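Local coordinates for protein Rab GDP dissociation inhibitor alpha (Naegleria fowleri, PDB 6C87) that probably binds prenylated, GDP-bound Rab GTPases, slowing their release of GDP and carrying them between membranes and cytosol, at residues 427-430 against 431-435. Residues are numbered along the deposited sequence; the frame is centred on the assembly and turned at random.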
ATOM      1  N   ASP A 427      17.675  -3.713  -8.687  1.00 41.13           N
ATOM      2  CA  ASP A 427      17.820  -5.151  -8.910  1.00 39.93           C
ATOM      3  C   ASP A 427      17.483  -5.955  -7.654  1.00 48.34           C
ATOM      4  O   ASP A 427      16.829  -7.000  -7.744  1.00 53.36           O
ATOM      5  CB  ASP A 427      19.236  -5.477  -9.384  1.00 40.48           C
ATOM      6  CG  ASP A 427      19.350  -6.879  -9.960  1.00 43.80           C
ATOM      7  OD1 ASP A 427      18.332  -7.387 -10.476  1.00 46.95           O
ATOM      8  OD2 ASP A 427      20.451  -7.471  -9.904  1.00 45.11           O
ATOM      9  N   ILE A 428      17.914  -5.485  -6.476  1.00 46.20           N
ATOM     10  CA  ILE A 428      17.612  -6.198  -5.232  1.00 41.15           C
ATOM     11  C   ILE A 428      16.108  -6.254  -5.000  1.00 42.08           C
ATOM     12  O   ILE A 428      15.547  -7.316  -4.698  1.00 37.20           O
ATOM     13  CB  ILE A 428      18.322  -5.534  -4.040  1.00 36.95           C
ATOM     14  CG1 ILE A 428      19.828  -5.800  -4.081  1.00 38.82           C
ATOM     15  CG2 ILE A 428      17.706  -6.008  -2.740  1.00 34.44           C
ATOM     16  CD1 ILE A 428      20.620  -4.900  -3.150  1.00 36.95           C
ATOM     17  N   VAL A 429      15.436  -5.104  -5.132  1.00 44.16           N
ATOM     18  CA  VAL A 429      13.991  -5.042  -4.931  1.00 41.79           C
ATOM     19  C   VAL A 429      13.280  -5.961  -5.906  1.00 46.71           C
ATOM     20  O   VAL A 429      12.345  -6.684  -5.536  1.00 51.73           O
ATOM     21  CB  VAL A 429      13.487  -3.597  -5.084  1.00 40.47           C
ATOM     22  CG1 VAL A 429      11.960  -3.589  -5.134  1.00 40.03           C
ATOM     23  CG2 VAL A 429      14.006  -2.734  -3.947  1.00 39.09           C
ATOM     24  N   ASP A 430      13.699  -5.933  -7.170  1.00 45.83           N
ATOM     25  CA  ASP A 430      13.068  -6.783  -8.165  1.00 44.98           C
ATOM     26  C   ASP A 430      13.268  -8.253  -7.824  1.00 46.75           C
ATOM     27  O   ASP A 430      12.321  -9.046  -7.873  1.00 43.09           O
ATOM     28  CB  ASP A 430      13.600  -6.447  -9.554  1.00 43.29           C
ATOM     29  CG  ASP A 430      12.972  -7.297 -10.624  1.00 48.65           C
ATOM     30  OD1 ASP A 430      11.717  -7.332 -10.685  1.00 53.19           O
ATOM     31  OD2 ASP A 430      13.725  -7.895 -11.417  1.00 46.67           O
ATOM     32  N   ILE A 431      14.500  -8.632  -7.466  1.00 47.03           N
ATOM     33  CA  ILE A 431      14.783 -10.017  -7.086  1.00 48.60           C
ATOM     34  C   ILE A 431      13.914 -10.441  -5.906  1.00 51.61           C
ATOM     35  O   ILE A 431      13.327 -11.532  -5.902  1.00 53.88           O
ATOM     36  CB  ILE A 431      16.280 -10.189  -6.769  1.00 46.73           C
ATOM     37  CG1 ILE A 431      17.117 -10.071  -8.047  1.00 43.23           C
ATOM     38  CG2 ILE A 431      16.536 -11.518  -6.065  1.00 49.78           C
ATOM     39  CD1 ILE A 431      18.586  -9.748  -7.782  1.00 40.38           C
ATOM     40  N   TYR A 432      13.814  -9.584  -4.890  1.00 50.80           N
ATOM     41  CA  TYR A 432      13.038  -9.947  -3.709  1.00 49.44           C
ATOM     42  C   TYR A 432      11.556 -10.052  -4.036  1.00 54.76           C
ATOM     43  O   TYR A 432      10.856 -10.923  -3.503  1.00 60.42           O
ATOM     44  CB  TYR A 432      13.281  -8.944  -2.577  1.00 41.13           C
ATOM     45  CG  TYR A 432      12.852  -9.473  -1.231  1.00 42.39           C
ATOM     46  CD1 TYR A 432      13.590 -10.459  -0.588  1.00 48.76           C
ATOM     47  CD2 TYR A 432      11.708  -8.988  -0.597  1.00 44.24           C
ATOM     48  CE1 TYR A 432      13.202 -10.955   0.647  1.00 58.57           C
ATOM     49  CE2 TYR A 432      11.307  -9.479   0.643  1.00 46.48           C
ATOM     50  CZ  TYR A 432      12.061 -10.464   1.259  1.00 56.75           C
ATOM     51  OH  TYR A 432      11.681 -10.966   2.486  1.00 57.59           O
ATOM     52  N   GLU A 433      11.059  -9.187  -4.922  1.00 52.76           N
ATOM     53  CA  GLU A 433       9.666  -9.298  -5.348  1.00 56.15           C
ATOM     54  C   GLU A 433       9.432 -10.588  -6.129  1.00 54.64           C
ATOM     55  O   GLU A 433       8.396 -11.245  -5.963  1.00 57.41           O
ATOM     56  CB  GLU A 433       9.282  -8.093  -6.198  1.00 52.33           C
ATOM     57  CG  GLU A 433       9.026  -6.833  -5.415  1.00 51.49           C
ATOM     58  CD  GLU A 433       8.748  -5.670  -6.328  1.00 54.29           C
ATOM     59  OE1 GLU A 433       9.027  -5.813  -7.539  1.00 59.58           O
ATOM     60  OE2 GLU A 433       8.258  -4.624  -5.847  1.00 53.45           O
ATOM     61  N   ARG A 434      10.393 -10.968  -6.976  1.00 54.16           N
ATOM     62  CA  ARG A 434      10.288 -12.223  -7.709  1.00 47.39           C
ATOM     63  C   ARG A 434      10.299 -13.418  -6.769  1.00 57.13           C
ATOM     64  O   ARG A 434       9.618 -14.417  -7.028  1.00 60.97           O
ATOM     65  CB  ARG A 434      11.429 -12.334  -8.719  1.00 49.74           C
ATOM     66  CG  ARG A 434      11.288 -11.431  -9.932  1.00 45.81           C
ATOM     67  CD  ARG A 434      12.632 -10.864 -10.354  1.00 43.68           C
ATOM     68  NE  ARG A 434      13.595 -11.922 -10.625  1.00 48.82           N
ATOM     69  CZ  ARG A 434      14.887 -11.717 -10.855  1.00 47.52           C
ATOM     70  NH1 ARG A 434      15.379 -10.487 -10.854  1.00 43.48           N
ATOM     71  NH2 ARG A 434      15.690 -12.748 -11.093  1.00 45.55           N
ATOM     72  N   ILE A 435      11.043 -13.328  -5.664  1.00 59.22           N
ATOM     73  CA  ILE A 435      11.106 -14.441  -4.721  1.00 60.57           C
ATOM     74  C   ILE A 435       9.782 -14.586  -3.974  1.00 60.07           C
ATOM     75  O   ILE A 435       9.178 -15.664  -3.958  1.00 66.29           O
ATOM     76  CB  ILE A 435      12.284 -14.243  -3.746  1.00 53.43           C
ATOM     77  CG1 ILE A 435      13.617 -14.379  -4.478  1.00 50.92           C
ATOM     78  CG2 ILE A 435      12.210 -15.242  -2.596  1.00 47.49           C
ATOM     79  CD1 ILE A 435      14.799 -13.921  -3.662  1.00 50.24           C
TER
HETATM   80  O   HOH W   1      17.972  -9.805 -11.640  1.00 35.77           O
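Asp430 and Arg434, one helical turn apart on helix 422-436, are joined by a salt bridge in which Arg434 NH1 lies 3.1 Å from Asp430 OD2. The arginine does not meet the acid flat: NH1 comes from above the carboxylate plane, and the two planar groups are turned 48° against each other. Bends at chi2 and chi3 (57°) fold the arginine back along the helix, which brings CD over the same face of the carboxylate, 3.3 Å from Asp430 OD2. A long, jointed residue suits this place, because its remaining nitrogens can serve other parts of the chain: NE donates to Asp403 O, and NH2 makes a weak bond to Ile411 O. A water in the guanidinium plane accepts from Arg434 NH1 (2.8 Å) and donates to Asp427 OD1 (2.7 Å), bridging two groups whose opposite charges lie slightly too far apart for direct pairing. Asp427 OD2 is taken by Lys413 N, so both carboxylate oxygens of this buried acid have partners.

The tightly packed side belongs to Ile431. Its CD1 rests against the Asp427 carboxylate, 3.6 Å from OD1, while the branched aliphatic chain suits a buried helix face. On the looser, partly exposed side, Glu433 runs extended beside Val429, its OE2 3.9 Å from CG1; the long acid lies alongside the methyl, and its OE2 accepts a hydrogen bond from Phe440 N. Asp430 OD1 and Glu433 OE1 are 4.4 Å apart, a like-charge proximity that the salt bridge on Asp430 may partly ease.

Backbone bonds such as Ile431 N to Asp427 O, 2.9 Å, make the turns regular. Ile428 and Ile431 pack on helix 22-33, Val429 meets Phe440 and Trp442, and Ile435 reaches strands 290-293 and 409-411, neighbours in the parallel sheet of the Rossmann-like domain.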